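PDB 4AX2: RAP1B from Serratia marcescens, which probably acts as an immunity protein that protects Serratia marcescens from a toxin delivered by its own type VI secretion system. Local coordinates for residues K29-Y33 and H34-K38; A66-E69 and W70-F73. All coordinates share one frame; numbering follows the deposited sequence. Where two conformers were deposited one is given.

Interaction 1. Residues K29-Y33 and H34-K38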
loop_
_atom_site.group_PDB
_atom_site.type_symbol
_atom_site.label_atom_id
_atom_site.label_comp_id
_atom_site.label_asym_id
_atom_site.label_seq_id
_atom_site.Cartn_x
_atom_site.Cartn_y
_atom_site.Cartn_z
ATOM N N LYS A 29 -1.816 5.789 14.464
ATOM C CA LYS A 29 -2.371 6.725 15.449
ATOM C C LYS A 29 -2.006 8.177 15.156
ATOM O O LYS A 29 -2.685 9.076 15.625
ATOM C CB LYS A 29 -1.891 6.344 16.843
ATOM C CG LYS A 29 -2.474 5.028 17.308
ATOM C CD LYS A 29 -1.967 4.641 18.678
ATOM C CE LYS A 29 -2.851 3.577 19.290
ATOM N NZ LYS A 29 -2.302 3.092 20.591
ATOM N N GLN A 30 -0.938 8.390 14.381
ATOM C CA GLN A 30 -0.527 9.725 13.948
ATOM C C GLN A 30 -1.179 10.179 12.623
ATOM O O GLN A 30 -1.012 11.338 12.215
ATOM C CB GLN A 30 1.004 9.842 13.911
ATOM C CG GLN A 30 1.701 8.969 12.895
ATOM C CD GLN A 30 3.203 9.140 12.935
ATOM O OE1 GLN A 30 3.819 9.564 11.951
ATOM N NE2 GLN A 30 3.804 8.827 14.080
ATOM N N MET A 31 -1.916 9.293 11.953
ATOM C CA MET A 31 -2.505 9.615 10.646
ATOM C C MET A 31 -3.804 10.373 10.780
ATOM O O MET A 31 -4.593 10.060 11.649
ATOM C CB MET A 31 -2.870 8.357 9.866
ATOM C CG MET A 31 -1.709 7.644 9.241
ATOM S SD MET A 31 -2.269 6.094 8.544
ATOM C CE MET A 31 -0.639 5.572 7.971
ATOM N N PRO A 32 -4.087 11.291 9.843
ATOM C CA PRO A 32 -5.471 11.750 9.797
ATOM C C PRO A 32 -6.396 10.577 9.524
ATOM O O PRO A 32 -6.037 9.678 8.744
ATOM C CB PRO A 32 -5.475 12.729 8.625
ATOM C CG PRO A 32 -4.356 12.294 7.771
ATOM C CD PRO A 32 -3.295 11.799 8.710
ATOM N N TYR A 33 -7.576 10.584 10.146
ATOM C CA TYR A 33 -8.513 9.479 10.030
ATOM C C TYR A 33 -8.840 9.066 8.576
ATOM O O TYR A 33 -8.990 7.876 8.313
ATOM C CB TYR A 33 -9.817 9.792 10.762
ATOM C CG TYR A 33 -9.712 9.885 12.282
ATOM C CD1 TYR A 33 -8.960 8.964 13.017
ATOM C CD2 TYR A 33 -10.402 10.868 12.980
ATOM C CE1 TYR A 33 -8.907 9.022 14.406
ATOM C CE2 TYR A 33 -10.341 10.948 14.358
ATOM C CZ TYR A 33 -9.599 10.029 15.071
ATOM O OH TYR A 33 -9.561 10.107 16.444
ATOM N N HIS A 34 -8.957 10.030 7.655
ATOM C CA HIS A 34 -9.260 9.674 6.275
ATOM C C HIS A 34 -8.186 8.768 5.703
ATOM O O HIS A 34 -8.494 7.836 4.971
ATOM C CB HIS A 34 -9.505 10.907 5.379
ATOM C CG HIS A 34 -8.333 11.871 5.277
ATOM N ND1 HIS A 34 -7.337 11.716 4.375
ATOM C CD2 HIS A 34 -8.060 13.050 5.955
ATOM C CE1 HIS A 34 -6.462 12.723 4.488
ATOM N NE2 HIS A 34 -6.911 13.554 5.449
ATOM N N GLN A 35 -6.930 8.990 6.085
ATOM C CA GLN A 35 -5.854 8.092 5.679
ATOM C C GLN A 35 -5.981 6.688 6.256
ATOM O O GLN A 35 -5.702 5.712 5.568
ATOM C CB GLN A 35 -4.486 8.683 6.019
ATOM C CG GLN A 35 -3.325 7.878 5.451
ATOM C CD GLN A 35 -3.274 7.876 3.921
ATOM O OE1 GLN A 35 -3.403 8.919 3.288
ATOM N NE2 GLN A 35 -3.078 6.693 3.328
ATOM N N VAL A 36 -6.418 6.573 7.513
ATOM C CA VAL A 36 -6.623 5.255 8.118
ATOM C C VAL A 36 -7.626 4.428 7.336
ATOM O O VAL A 36 -7.440 3.224 7.168
ATOM C CB VAL A 36 -7.077 5.344 9.580
ATOM C CG1 VAL A 36 -7.213 3.941 10.184
ATOM C CG2 VAL A 36 -6.104 6.211 10.378
ATOM N N VAL A 37 -8.682 5.069 6.847
ATOM C CA VAL A 37 -9.669 4.399 6.022
ATOM C C VAL A 37 -8.992 3.838 4.767
ATOM O O VAL A 37 -9.301 2.726 4.344
ATOM C CB VAL A 37 -10.807 5.345 5.624
ATOM C CG1 VAL A 37 -11.736 4.651 4.637
ATOM C CG2 VAL A 37 -11.570 5.838 6.868
ATOM N N LYS A 38 -8.100 4.618 4.171
ATOM C CA LYS A 38 -7.375 4.154 2.954
ATOM C C LYS A 38 -6.477 2.959 3.259
ATOM O O LYS A 38 -6.383 2.049 2.456
ATOM C CB LYS A 38 -6.583 5.273 2.287
ATOM C CG LYS A 38 -7.454 6.435 1.838
ATOM C CD LYS A 38 -6.956 7.108 0.565
ATOM C CE LYS A 38 -5.596 7.794 0.719
ATOM N NZ LYS A 38 -5.015 8.292 -0.586
#

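Interaction 2. Residues A66-E69 and W70-F73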
loop_
_atom_site.group_PDB
_atom_site.type_symbol
_atom_site.label_atom_id
_atom_site.label_comp_id
_atom_site.label_asym_id
_atom_site.label_seq_id
_atom_site.Cartn_x
_atom_site.Cartn_y
_atom_site.Cartn_z
ATOM N N ALA A 66 -8.247 -4.571 11.898
ATOM C CA ALA A 66 -7.636 -3.956 13.071
ATOM C C ALA A 66 -7.588 -2.430 12.955
ATOM O O ALA A 66 -7.558 -1.739 13.976
ATOM C CB ALA A 66 -6.223 -4.530 13.297
ATOM N N MET A 67 -7.599 -1.907 11.733
ATOM C CA MET A 67 -7.559 -0.451 11.519
ATOM C C MET A 67 -8.758 0.240 12.155
ATOM O O MET A 67 -8.668 1.400 12.559
ATOM C CB MET A 67 -7.546 -0.065 10.026
ATOM C CG MET A 67 -6.329 -0.519 9.212
ATOM S SD MET A 67 -4.833 0.241 9.846
ATOM C CE MET A 67 -3.577 -0.565 8.824
ATOM N N ARG A 68 -9.900 -0.440 12.174
ATOM C CA ARG A 68 -11.119 0.188 12.662
ATOM C C ARG A 68 -11.005 0.622 14.131
ATOM O O ARG A 68 -11.711 1.532 14.552
ATOM C CB ARG A 68 -12.301 -0.750 12.483
ATOM C CG ARG A 68 -12.544 -1.140 11.024
ATOM C CD ARG A 68 -13.697 -2.105 10.875
ATOM N NE ARG A 68 -13.504 -3.312 11.677
ATOM C CZ ARG A 68 -13.966 -4.513 11.353
ATOM N NH1 ARG A 68 -14.653 -4.692 10.234
ATOM N NH2 ARG A 68 -13.744 -5.538 12.158
ATOM N N GLU A 69 -10.124 -0.011 14.906
ATOM C CA GLU A 69 -9.959 0.360 16.318
ATOM C C GLU A 69 -9.415 1.794 16.455
ATOM O O GLU A 69 -9.639 2.430 17.475
ATOM C CB GLU A 69 -9.052 -0.647 17.056
ATOM C CG GLU A 69 -8.913 -0.375 18.551
ATOM C CD GLU A 69 -8.303 -1.515 19.366
ATOM O OE1 GLU A 69 -7.730 -2.454 18.777
ATOM O OE2 GLU A 69 -8.383 -1.463 20.621
ATOM N N TRP A 70 -8.751 2.313 15.420
ATOM C CA TRP A 70 -7.992 3.560 15.548
ATOM C C TRP A 70 -8.627 4.730 14.854
ATOM O O TRP A 70 -7.972 5.753 14.635
ATOM C CB TRP A 70 -6.546 3.337 15.085
ATOM C CG TRP A 70 -6.028 2.069 15.705
ATOM C CD1 TRP A 70 -5.706 0.867 15.072
ATOM C CD2 TRP A 70 -5.875 1.807 17.136
ATOM N NE1 TRP A 70 -5.317 -0.075 15.992
ATOM C CE2 TRP A 70 -5.415 0.426 17.256
ATOM C CE3 TRP A 70 -6.043 2.565 18.289
ATOM C CZ2 TRP A 70 -5.140 -0.146 18.485
ATOM C CZ3 TRP A 70 -5.773 1.973 19.532
ATOM C CH2 TRP A 70 -5.334 0.648 19.624
ATOM N N MET A 71 -9.908 4.595 14.526
ATOM C CA MET A 71 -10.677 5.677 13.915
ATOM C C MET A 71 -12.163 5.578 14.226
ATOM O O MET A 71 -12.699 4.480 14.370
ATOM C CB MET A 71 -10.496 5.632 12.389
ATOM C CG MET A 71 -10.767 4.261 11.785
ATOM S SD MET A 71 -10.880 4.415 9.988
ATOM C CE MET A 71 -10.965 2.667 9.545
ATOM N N PRO A 72 -12.860 6.733 14.282
ATOM C CA PRO A 72 -14.306 6.728 14.507
ATOM C C PRO A 72 -15.053 6.419 13.193
ATOM O O PRO A 72 -15.716 7.278 12.610
ATOM C CB PRO A 72 -14.576 8.137 15.034
ATOM C CG PRO A 72 -13.560 8.977 14.358
ATOM C CD PRO A 72 -12.330 8.099 14.184
ATOM N N PHE A 73 -14.893 5.176 12.753
ATOM C CA PHE A 73 -15.331 4.688 11.448
ATOM C C PHE A 73 -16.814 4.343 11.491
ATOM O O PHE A 73 -17.326 3.843 12.507
ATOM C CB PHE A 73 -14.522 3.426 11.140
ATOM C CG PHE A 73 -14.766 2.835 9.785
ATOM C CD1 PHE A 73 -14.531 3.570 8.631
ATOM C CD2 PHE A 73 -15.183 1.519 9.664
ATOM C CE1 PHE A 73 -14.712 3.003 7.381
ATOM C CE2 PHE A 73 -15.390 0.946 8.414
ATOM C CZ PHE A 73 -15.168 1.694 7.269
#

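Interaction 1. Residues K29-Y33 and H34-K38
The Met31 thioether crosses Gln35 at a slant, SD 3.7 Å from Gln35 CG, while Met31 CB rests 3.9 Å from Val36 CG2. Its chain is extended beyond CG, and this carries the sulfur past Gln35 CB to the next methylene. A slim, flexible thioether can follow the methylenes of Gln35 here, where His116 of the second subunit also packs on both residues. The polar end of Gln35 turns elsewhere: a bend at chi2 (65°) leads NE2 to Glu39, one turn further on.

Pro32 occupies the N-cap of helix 33-49. The N-H that proline lacks costs no helical bond there, and its carbonyl O faces the first turn, taking weak hydrogen bonds from Gln35 N (2.9 Å, bent to 125°) and Val36 N (3.4 Å). Pro32 CG stands over one face of the His34 imidazole in a CH-pi contact, 4.1 Å from the ring centroid, with CB close to NE2. The His34 chi1 of 60°, with CG between the backbone N and the carbonyl carbon, turns the imidazole back so that a face meets Pro32.

Tyr33 O accepts a helical i to i+4 hydrogen bond from Val37 N at 3.2 Å, while its OH forms a hydrogen bond with Asp139 of helix 136-140.

Interaction 2. Residues A66-E69 and W70-F73
Glu69 and Trp70, neighbours in sequence, run side by side in the same direction, the acidic chain spread over one face of the indole. Glu69 CG sits 3.7 Å from the centroid of the six-membered ring and only 7° off its normal, a CH-pi contact. The extended chain, with CG anti to the backbone N, keeps the carboxylate stacked on the ring, the two planes 13° apart and Glu69 OE1 3.5 Å from Trp70 CZ2. Glutamate suits this exposed flank: its methylenes cover the aromatic surface while the carboxylate remains toward the solvent side. Trp70 is also met edge-to-face by Trp136.

After helix 55-67 the chain tightens into a 3-10 segment at Arg68 and Glu69, and Trp70 N donates a hydrogen bond to Met67 O, 3.0 Å away, the i to i+3 spacing of a 3-10 turn. The bond is fairly straight at hydrogen (164°), although the donor stands above the carbonyl plane. Beyond it the chain leaves the helix and makes an inverse gamma turn centred on Pro72.

The buried side belongs to the methionines. Met71 brings CG to 3.6 Å from Met67 O, and its CE comes more loosely to Met67 CB at 4.4 Å; Tyr33 of helix 33-49 packs against Met71. Arg68 makes a looser border, its aliphatic CG 4.0 Å from Phe73 CD2, the guanidinium moderately inclined to the ring.

From the N terminus the chain passes through helix 26-29, and interaction 1 closes the short turn that starts helix 33-49. After that helix and helix 55-67, interaction 2 closes the turn leading toward helix 75-89. The two are therefore in series, neither enclosing nor crossing the other, yet they lie about 9 Å apart, centre to centre, and touch. Lys29 CE packs 3.3 Å from Trp70 CZ3, Tyr33 lies against Trp70 O and Pro72, and Val37 CG2 meets Met71 SD at 3.5 Å. The start of one helix is thus joined to the exit of the next, and Trp136, which contacts Lys29, Tyr33 and Trp70, brings the C-terminal helix 136-140 to the same place.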